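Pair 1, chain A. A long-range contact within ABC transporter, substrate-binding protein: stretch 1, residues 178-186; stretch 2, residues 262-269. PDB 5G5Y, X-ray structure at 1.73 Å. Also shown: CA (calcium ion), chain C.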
# COMPACT_ATOMS: atom_id res chain seq x y z
N ALA A 178 -27.36 -0.98 26.22
CA ALA A 178 -25.94 -1.35 26.16
C ALA A 178 -25.60 -1.81 24.74
O ALA A 178 -25.22 -2.96 24.50
CB ALA A 178 -25.61 -2.43 27.18
N ASP A 179 -25.76 -0.89 23.79
CA ASP A 179 -25.51 -1.16 22.37
C ASP A 179 -24.10 -0.70 21.91
O ASP A 179 -23.63 -1.10 20.85
CB ASP A 179 -26.60 -0.49 21.51
CG ASP A 179 -26.62 1.04 21.62
OD1 ASP A 179 -26.42 1.66 22.71
OD2 ASP A 179 -26.90 1.66 20.59
N GLU A 180 -23.44 0.10 22.74
CA GLU A 180 -22.09 0.62 22.42
C GLU A 180 -21.10 -0.56 22.33
O GLU A 180 -21.06 -1.44 23.22
CB GLU A 180 -21.64 1.63 23.48
CG GLU A 180 -22.31 3.00 23.44
CD GLU A 180 -23.67 3.11 24.15
OE1 GLU A 180 -24.15 2.10 24.73
OE2 GLU A 180 -24.28 4.22 24.16
N ILE A 181 -20.34 -0.61 21.23
CA ILE A 181 -19.28 -1.59 21.03
C ILE A 181 -18.01 -0.79 21.29
O ILE A 181 -17.62 0.02 20.46
CB ILE A 181 -19.29 -2.16 19.60
CG1 ILE A 181 -20.65 -2.80 19.29
CG2 ILE A 181 -18.16 -3.20 19.44
CD1 ILE A 181 -20.83 -3.26 17.86
N PRO A 182 -17.38 -0.98 22.46
CA PRO A 182 -16.26 -0.10 22.77
C PRO A 182 -15.08 -0.14 21.80
O PRO A 182 -14.54 0.92 21.46
CB PRO A 182 -15.84 -0.57 24.16
CG PRO A 182 -17.14 -1.12 24.74
CD PRO A 182 -17.73 -1.85 23.61
N PHE A 183 -14.69 -1.35 21.39
CA PHE A 183 -13.44 -1.58 20.61
C PHE A 183 -13.71 -2.63 19.53
O PHE A 183 -14.19 -3.71 19.83
CB PHE A 183 -12.38 -2.06 21.60
CG PHE A 183 -10.97 -2.11 21.07
CD1 PHE A 183 -10.15 -0.99 21.15
CD2 PHE A 183 -10.41 -3.31 20.64
CE1 PHE A 183 -8.83 -1.03 20.73
CE2 PHE A 183 -9.07 -3.35 20.22
CZ PHE A 183 -8.30 -2.22 20.27
N SER A 184 -13.43 -2.30 18.27
CA SER A 184 -13.64 -3.23 17.17
C SER A 184 -12.53 -3.15 16.14
O SER A 184 -11.79 -2.17 16.09
CB SER A 184 -14.99 -2.99 16.49
OG SER A 184 -15.34 -4.14 15.75
N PHE A 185 -12.43 -4.21 15.36
CA PHE A 185 -11.42 -4.37 14.34
C PHE A 185 -11.82 -5.55 13.52
O PHE A 185 -12.75 -6.31 13.88
CB PHE A 185 -10.05 -4.60 15.00
CG PHE A 185 -10.06 -5.71 16.04
CD1 PHE A 185 -9.90 -7.05 15.68
CD2 PHE A 185 -10.23 -5.39 17.37
CE1 PHE A 185 -9.91 -8.07 16.66
CE2 PHE A 185 -10.23 -6.40 18.35
CZ PHE A 185 -10.06 -7.74 17.99
N ILE A 186 -11.17 -5.67 12.37
CA ILE A 186 -11.18 -6.89 11.57
C ILE A 186 -9.80 -7.50 11.72
O ILE A 186 -8.81 -6.97 11.22
CB ILE A 186 -11.53 -6.67 10.09
CG1 ILE A 186 -12.88 -5.92 9.95
CG2 ILE A 186 -11.61 -8.00 9.34
CD1 ILE A 186 -13.26 -5.63 8.53
N GLN A 262 -22.69 4.11 13.76
CA GLN A 262 -21.89 4.71 14.83
C GLN A 262 -21.93 3.93 16.14
O GLN A 262 -22.08 4.50 17.22
CB GLN A 262 -22.26 6.19 15.01
CG GLN A 262 -22.21 6.97 13.69
CD GLN A 262 -22.04 8.48 13.85
OE1 GLN A 262 -21.95 9.00 14.95
NE2 GLN A 262 -21.99 9.18 12.72
N LYS A 263 -21.78 2.62 16.03
CA LYS A 263 -21.80 1.74 17.21
C LYS A 263 -20.43 1.58 17.88
O LYS A 263 -20.33 1.05 19.01
CB LYS A 263 -22.37 0.39 16.82
CG LYS A 263 -23.85 0.41 16.43
CD LYS A 263 -24.75 0.58 17.65
CE LYS A 263 -26.22 0.82 17.31
NZ LYS A 263 -26.72 -0.17 16.31
N PHE A 264 -19.38 2.05 17.21
CA PHE A 264 -18.01 1.80 17.65
C PHE A 264 -17.49 2.93 18.54
O PHE A 264 -17.73 4.12 18.27
CB PHE A 264 -17.07 1.67 16.45
CG PHE A 264 -17.30 0.47 15.57
CD1 PHE A 264 -17.75 -0.75 16.06
CD2 PHE A 264 -16.98 0.56 14.22
CE1 PHE A 264 -17.86 -1.83 15.22
CE2 PHE A 264 -17.10 -0.52 13.38
CZ PHE A 264 -17.55 -1.72 13.87
N GLY A 265 -16.80 2.55 19.62
CA GLY A 265 -16.09 3.51 20.43
C GLY A 265 -14.74 3.85 19.82
O GLY A 265 -14.41 5.02 19.61
N VAL A 266 -13.93 2.81 19.62
CA VAL A 266 -12.61 2.90 19.01
C VAL A 266 -12.61 1.83 17.95
O VAL A 266 -13.03 0.71 18.21
CB VAL A 266 -11.46 2.68 20.03
CG1 VAL A 266 -10.09 2.55 19.33
CG2 VAL A 266 -11.44 3.80 21.07
N TYR A 267 -12.17 2.16 16.73
CA TYR A 267 -12.05 1.16 15.68
C TYR A 267 -10.88 1.53 14.76
O TYR A 267 -10.30 2.60 14.90
CB TYR A 267 -13.36 0.99 14.87
CG TYR A 267 -13.64 2.11 13.89
CD1 TYR A 267 -14.11 3.35 14.31
CD2 TYR A 267 -13.35 1.95 12.55
CE1 TYR A 267 -14.36 4.39 13.39
CE2 TYR A 267 -13.56 2.97 11.63
CZ TYR A 267 -14.05 4.18 12.04
OH TYR A 267 -14.24 5.15 11.06
N PHE A 268 -10.53 0.61 13.88
CA PHE A 268 -9.38 0.77 12.96
C PHE A 268 -9.82 0.74 11.50
O PHE A 268 -10.61 -0.11 11.10
CB PHE A 268 -8.33 -0.34 13.21
CG PHE A 268 -7.83 -0.39 14.61
CD1 PHE A 268 -8.60 -0.96 15.60
CD2 PHE A 268 -6.60 0.17 14.95
CE1 PHE A 268 -8.16 -0.98 16.92
CE2 PHE A 268 -6.16 0.16 16.26
CZ PHE A 268 -6.94 -0.43 17.25
N THR A 269 -9.23 1.61 10.69
CA THR A 269 -9.41 1.59 9.25
C THR A 269 -8.45 2.55 8.59
O THR A 269 -7.77 3.31 9.27
CB THR A 269 -10.89 1.91 8.81
OG1 THR A 269 -11.07 1.49 7.46
CG2 THR A 269 -11.22 3.34 9.01
CA CA C . -26.55 3.06 24.29

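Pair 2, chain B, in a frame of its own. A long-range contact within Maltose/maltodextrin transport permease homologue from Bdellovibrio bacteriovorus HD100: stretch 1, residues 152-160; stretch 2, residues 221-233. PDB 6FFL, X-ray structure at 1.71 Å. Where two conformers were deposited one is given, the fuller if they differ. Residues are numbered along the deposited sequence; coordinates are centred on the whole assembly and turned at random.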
# COMPACT_ATOMS: atom_id res chain seq x y z
N ILE B 152 -24.44 -16.07 2.48
CA ILE B 152 -23.24 -16.72 1.98
C ILE B 152 -22.30 -17.00 3.15
O ILE B 152 -22.00 -16.10 3.95
CB ILE B 152 -22.56 -15.85 0.90
CG1 ILE B 152 -23.50 -15.66 -0.29
CG2 ILE B 152 -21.26 -16.47 0.45
CD1 ILE B 152 -23.88 -16.93 -1.00
N ASP B 153 -21.85 -18.25 3.25
CA ASP B 153 -20.96 -18.69 4.32
C ASP B 153 -19.49 -18.53 3.95
O ASP B 153 -18.68 -18.17 4.81
CB ASP B 153 -21.25 -20.16 4.65
CG ASP B 153 -22.69 -20.39 5.02
OD1 ASP B 153 -23.39 -21.11 4.28
OD2 ASP B 153 -23.12 -19.83 6.05
N ARG B 154 -19.13 -18.80 2.70
CA ARG B 154 -17.76 -18.65 2.24
C ARG B 154 -17.79 -17.95 0.89
O ARG B 154 -18.64 -18.24 0.05
CB ARG B 154 -17.04 -20.01 2.14
CG ARG B 154 -17.20 -20.89 3.36
CD ARG B 154 -16.09 -21.94 3.48
NE ARG B 154 -16.17 -22.96 2.44
CZ ARG B 154 -16.82 -24.11 2.56
NH1 ARG B 154 -17.47 -24.39 3.69
NH2 ARG B 154 -16.83 -24.98 1.56
N TRP B 155 -16.86 -17.01 0.70
CA TRP B 155 -16.77 -16.21 -0.51
C TRP B 155 -15.63 -16.70 -1.38
O TRP B 155 -14.58 -17.12 -0.87
CB TRP B 155 -16.57 -14.73 -0.17
CG TRP B 155 -17.83 -14.14 0.34
CD1 TRP B 155 -18.18 -13.93 1.63
CD2 TRP B 155 -18.94 -13.72 -0.46
NE1 TRP B 155 -19.43 -13.39 1.70
CE2 TRP B 155 -19.92 -13.25 0.42
CE3 TRP B 155 -19.19 -13.70 -1.83
CZ2 TRP B 155 -21.14 -12.75 -0.02
CZ3 TRP B 155 -20.40 -13.20 -2.28
CH2 TRP B 155 -21.36 -12.74 -1.37
N GLY B 156 -15.83 -16.65 -2.69
CA GLY B 156 -14.75 -17.01 -3.58
C GLY B 156 -13.60 -16.02 -3.51
O GLY B 156 -12.43 -16.40 -3.55
N LEU B 157 -13.93 -14.73 -3.39
CA LEU B 157 -12.92 -13.68 -3.44
C LEU B 157 -13.36 -12.52 -2.57
O LEU B 157 -14.52 -12.11 -2.61
CB LEU B 157 -12.73 -13.18 -4.89
CG LEU B 157 -11.81 -11.97 -5.10
CD1 LEU B 157 -10.38 -12.30 -4.69
CD2 LEU B 157 -11.86 -11.53 -6.57
N VAL B 158 -12.42 -11.97 -1.79
CA VAL B 158 -12.68 -10.75 -1.01
C VAL B 158 -11.54 -9.77 -1.24
O VAL B 158 -10.38 -10.17 -1.39
CB VAL B 158 -12.82 -11.03 0.50
CG1 VAL B 158 -14.06 -11.91 0.78
CG2 VAL B 158 -11.55 -11.67 1.07
N PHE B 159 -11.88 -8.49 -1.26
CA PHE B 159 -10.88 -7.43 -1.17
C PHE B 159 -11.59 -6.11 -0.96
O PHE B 159 -12.82 -5.99 -1.11
CB PHE B 159 -9.92 -7.40 -2.38
CG PHE B 159 -10.53 -7.05 -3.72
CD1 PHE B 159 -11.47 -7.86 -4.34
CD2 PHE B 159 -10.04 -5.95 -4.44
CE1 PHE B 159 -11.97 -7.56 -5.59
CE2 PHE B 159 -10.53 -5.62 -5.70
CZ PHE B 159 -11.50 -6.43 -6.29
N ASN B 160 -10.80 -5.10 -0.60
CA ASN B 160 -11.28 -3.77 -0.28
C ASN B 160 -11.50 -3.01 -1.59
O ASN B 160 -10.84 -2.02 -1.90
CB ASN B 160 -10.29 -3.06 0.63
CG ASN B 160 -10.82 -1.74 1.16
OD1 ASN B 160 -12.03 -1.50 1.15
ND2 ASN B 160 -9.91 -0.88 1.61
N ALA B 221 -10.72 -10.27 7.91
CA ALA B 221 -11.31 -11.26 8.81
C ALA B 221 -11.78 -12.50 8.05
O ALA B 221 -11.55 -13.63 8.49
CB ALA B 221 -12.47 -10.65 9.59
N LEU B 222 -12.47 -12.30 6.93
CA LEU B 222 -13.00 -13.45 6.19
C LEU B 222 -11.88 -14.39 5.75
O LEU B 222 -12.02 -15.61 5.81
CB LEU B 222 -13.82 -12.99 4.99
CG LEU B 222 -15.18 -12.35 5.31
CD1 LEU B 222 -15.78 -11.68 4.09
CD2 LEU B 222 -16.16 -13.37 5.89
N PHE B 223 -10.74 -13.82 5.31
CA PHE B 223 -9.62 -14.66 4.91
C PHE B 223 -9.00 -15.38 6.10
O PHE B 223 -8.68 -16.57 6.02
CB PHE B 223 -8.57 -13.80 4.18
CG PHE B 223 -7.54 -14.61 3.42
CD1 PHE B 223 -7.91 -15.38 2.33
CD2 PHE B 223 -6.20 -14.59 3.80
CE1 PHE B 223 -6.96 -16.13 1.61
CE2 PHE B 223 -5.24 -15.34 3.10
CZ PHE B 223 -5.62 -16.11 2.00
N LYS B 224 -8.84 -14.68 7.23
CA LYS B 224 -8.28 -15.32 8.42
C LYS B 224 -9.19 -16.42 8.96
O LYS B 224 -8.70 -17.38 9.55
CB LYS B 224 -8.03 -14.28 9.51
CG LYS B 224 -6.85 -13.37 9.23
CD LYS B 224 -6.97 -12.05 9.96
CE LYS B 224 -6.80 -12.22 11.46
NZ LYS B 224 -6.89 -10.91 12.16
N GLU B 225 -10.50 -16.29 8.76
CA GLU B 225 -11.48 -17.20 9.34
C GLU B 225 -11.88 -18.32 8.39
O GLU B 225 -12.90 -18.97 8.61
CB GLU B 225 -12.71 -16.41 9.78
CG GLU B 225 -12.41 -15.44 10.92
CD GLU B 225 -13.47 -14.37 11.09
OE1 GLU B 225 -14.53 -14.48 10.45
OE2 GLU B 225 -13.23 -13.43 11.87
N ASN B 226 -11.10 -18.55 7.33
CA ASN B 226 -11.38 -19.61 6.36
C ASN B 226 -12.73 -19.41 5.68
O ASN B 226 -13.40 -20.38 5.31
CB ASN B 226 -11.32 -21.00 7.01
CG ASN B 226 -9.98 -21.28 7.64
OD1 ASN B 226 -8.94 -21.05 7.03
ND2 ASN B 226 -9.99 -21.79 8.87
N LYS B 227 -13.15 -18.16 5.51
CA LYS B 227 -14.42 -17.85 4.86
C LYS B 227 -14.23 -17.17 3.51
O LYS B 227 -15.21 -16.71 2.92
CB LYS B 227 -15.29 -16.99 5.77
CG LYS B 227 -15.68 -17.68 7.08
CD LYS B 227 -16.67 -16.85 7.88
CE LYS B 227 -17.19 -17.61 9.09
NZ LYS B 227 -16.36 -17.37 10.31
N ALA B 228 -12.99 -17.10 3.01
CA ALA B 228 -12.70 -16.55 1.69
C ALA B 228 -11.58 -17.36 1.07
O ALA B 228 -10.48 -17.42 1.64
CB ALA B 228 -12.30 -15.06 1.78
N ALA B 229 -11.84 -17.98 -0.08
CA ALA B 229 -10.79 -18.79 -0.73
C ALA B 229 -9.66 -17.91 -1.24
O ALA B 229 -8.48 -18.30 -1.16
CB ALA B 229 -11.38 -19.61 -1.88
N MET B 230 -9.99 -16.73 -1.76
CA MET B 230 -9.02 -15.85 -2.38
C MET B 230 -9.17 -14.44 -1.82
O MET B 230 -10.25 -14.04 -1.40
CB MET B 230 -9.18 -15.82 -3.91
CG MET B 230 -8.75 -17.12 -4.55
SD MET B 230 -9.02 -17.21 -6.31
CE MET B 230 -10.80 -17.44 -6.41
N LEU B 231 -8.07 -13.71 -1.83
CA LEU B 231 -8.00 -12.36 -1.30
C LEU B 231 -7.11 -11.54 -2.22
O LEU B 231 -6.17 -12.08 -2.81
CB LEU B 231 -7.46 -12.37 0.14
CG LEU B 231 -6.86 -11.09 0.73
CD1 LEU B 231 -8.00 -10.17 1.14
CD2 LEU B 231 -6.01 -11.42 1.93
N ILE B 232 -7.39 -10.24 -2.35
CA ILE B 232 -6.41 -9.33 -2.92
C ILE B 232 -5.95 -8.41 -1.80
O ILE B 232 -6.76 -7.73 -1.17
CB ILE B 232 -6.96 -8.54 -4.12
CG1 ILE B 232 -7.22 -9.50 -5.28
CG2 ILE B 232 -5.92 -7.47 -4.57
CD1 ILE B 232 -7.91 -8.85 -6.49
N ASN B 233 -4.64 -8.42 -1.52
CA ASN B 233 -4.10 -7.62 -0.44
C ASN B 233 -2.61 -7.45 -0.70
O ASN B 233 -2.04 -8.03 -1.63
CB ASN B 233 -4.37 -8.27 0.93
CG ASN B 233 -4.46 -7.26 2.07
OD1 ASN B 233 -4.14 -6.08 1.90
ND2 ASN B 233 -4.90 -7.72 3.24
O HOH W 1 -8.37 -6.30 0.75

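In both pairs two short segments run side by side in parallel; the chain turns a corner at G265(A) and V266(A) in pair 1, and at G156(B) and A229(B) in pair 2, and 14 central residues superpose with an RMSD of 0.8 Å. The bridge between I181(A) and F264(A) in pair 1 falls on that between W155(B) and A228(B) in pair 2, and the bridge between F183(A) and V266(A) falls on that between L157(B) and M230(B). Four hydrogen bonds recur. The ladder opens with I181(A) N to K263(A) O (2.8 Å), matched by W155(B) N to K227(B) O (2.8 Å), and is answered by G265(A) N to I181(A) O (2.8 Å) and A229(B) N to W155(B) O (3.0 Å). At the corner, V266(A) N donates to P182(A) O (2.7 Å); its counterpart, M230(B) N to G156(B) O (3.0 Å), is weak, with an angle of 126°. Beyond it, S184(A) N reaches V266(A) O and V158(B) N reaches M230(B) O, both at 3.0 Å. Pair 2 adds a rung, I232(B) N to V158(B) O (3.1 Å). In pair 1 the matching carbonyl, S184(A) O, has no polar partner; Y267(A) CA lies 3.4 Å from it in a CA-H...O contact.

The side chains fill this common frame differently. On the face bearing I181(A) and F264(A), the large ring comes from the second stretch: S184(A) CB sits over one face of the F264(A) ring, 3.3 Å from F264(A) CE1, while I181(A) CB approaches the ring edge. In pair 2 the aromatic residue is W155(B), on the first stretch, and A228(B) occupies the position of F264(A). V158(B), in place of the small S184(A), brings its CG2 to 3.5 Å from A228(B) CB, and its CG1 lies 3.7 Å from CD1 of L222(B), a helical residue that also contacts W155(B).

On the face of F183(A) and V266(A), pair 1 uses an aromatic pair: the edge of F268(A) points toward the face of F183(A), with planes at 80° and F183(A) CZ 3.6 Å from F268(A) CE1. Pair 2 replaces both rings with aliphatic groups, L157(B) and I232(B), whose CD1 and CG1 atoms respectively are 4.3 Å apart. I232(B) CD1 also lies over the F159(B) ring, 4.0 Å from its centroid, whereas the matched F185(A) meets F268(A) through its CB, 4.0 Å from F268(A) CD1.

The entrances differ too. D179(A) and E180(A) bind the calcium ion, with D179(A) OD1 2.1 Å from the ion, while the matched D153(B) and R154(B) hold no metal.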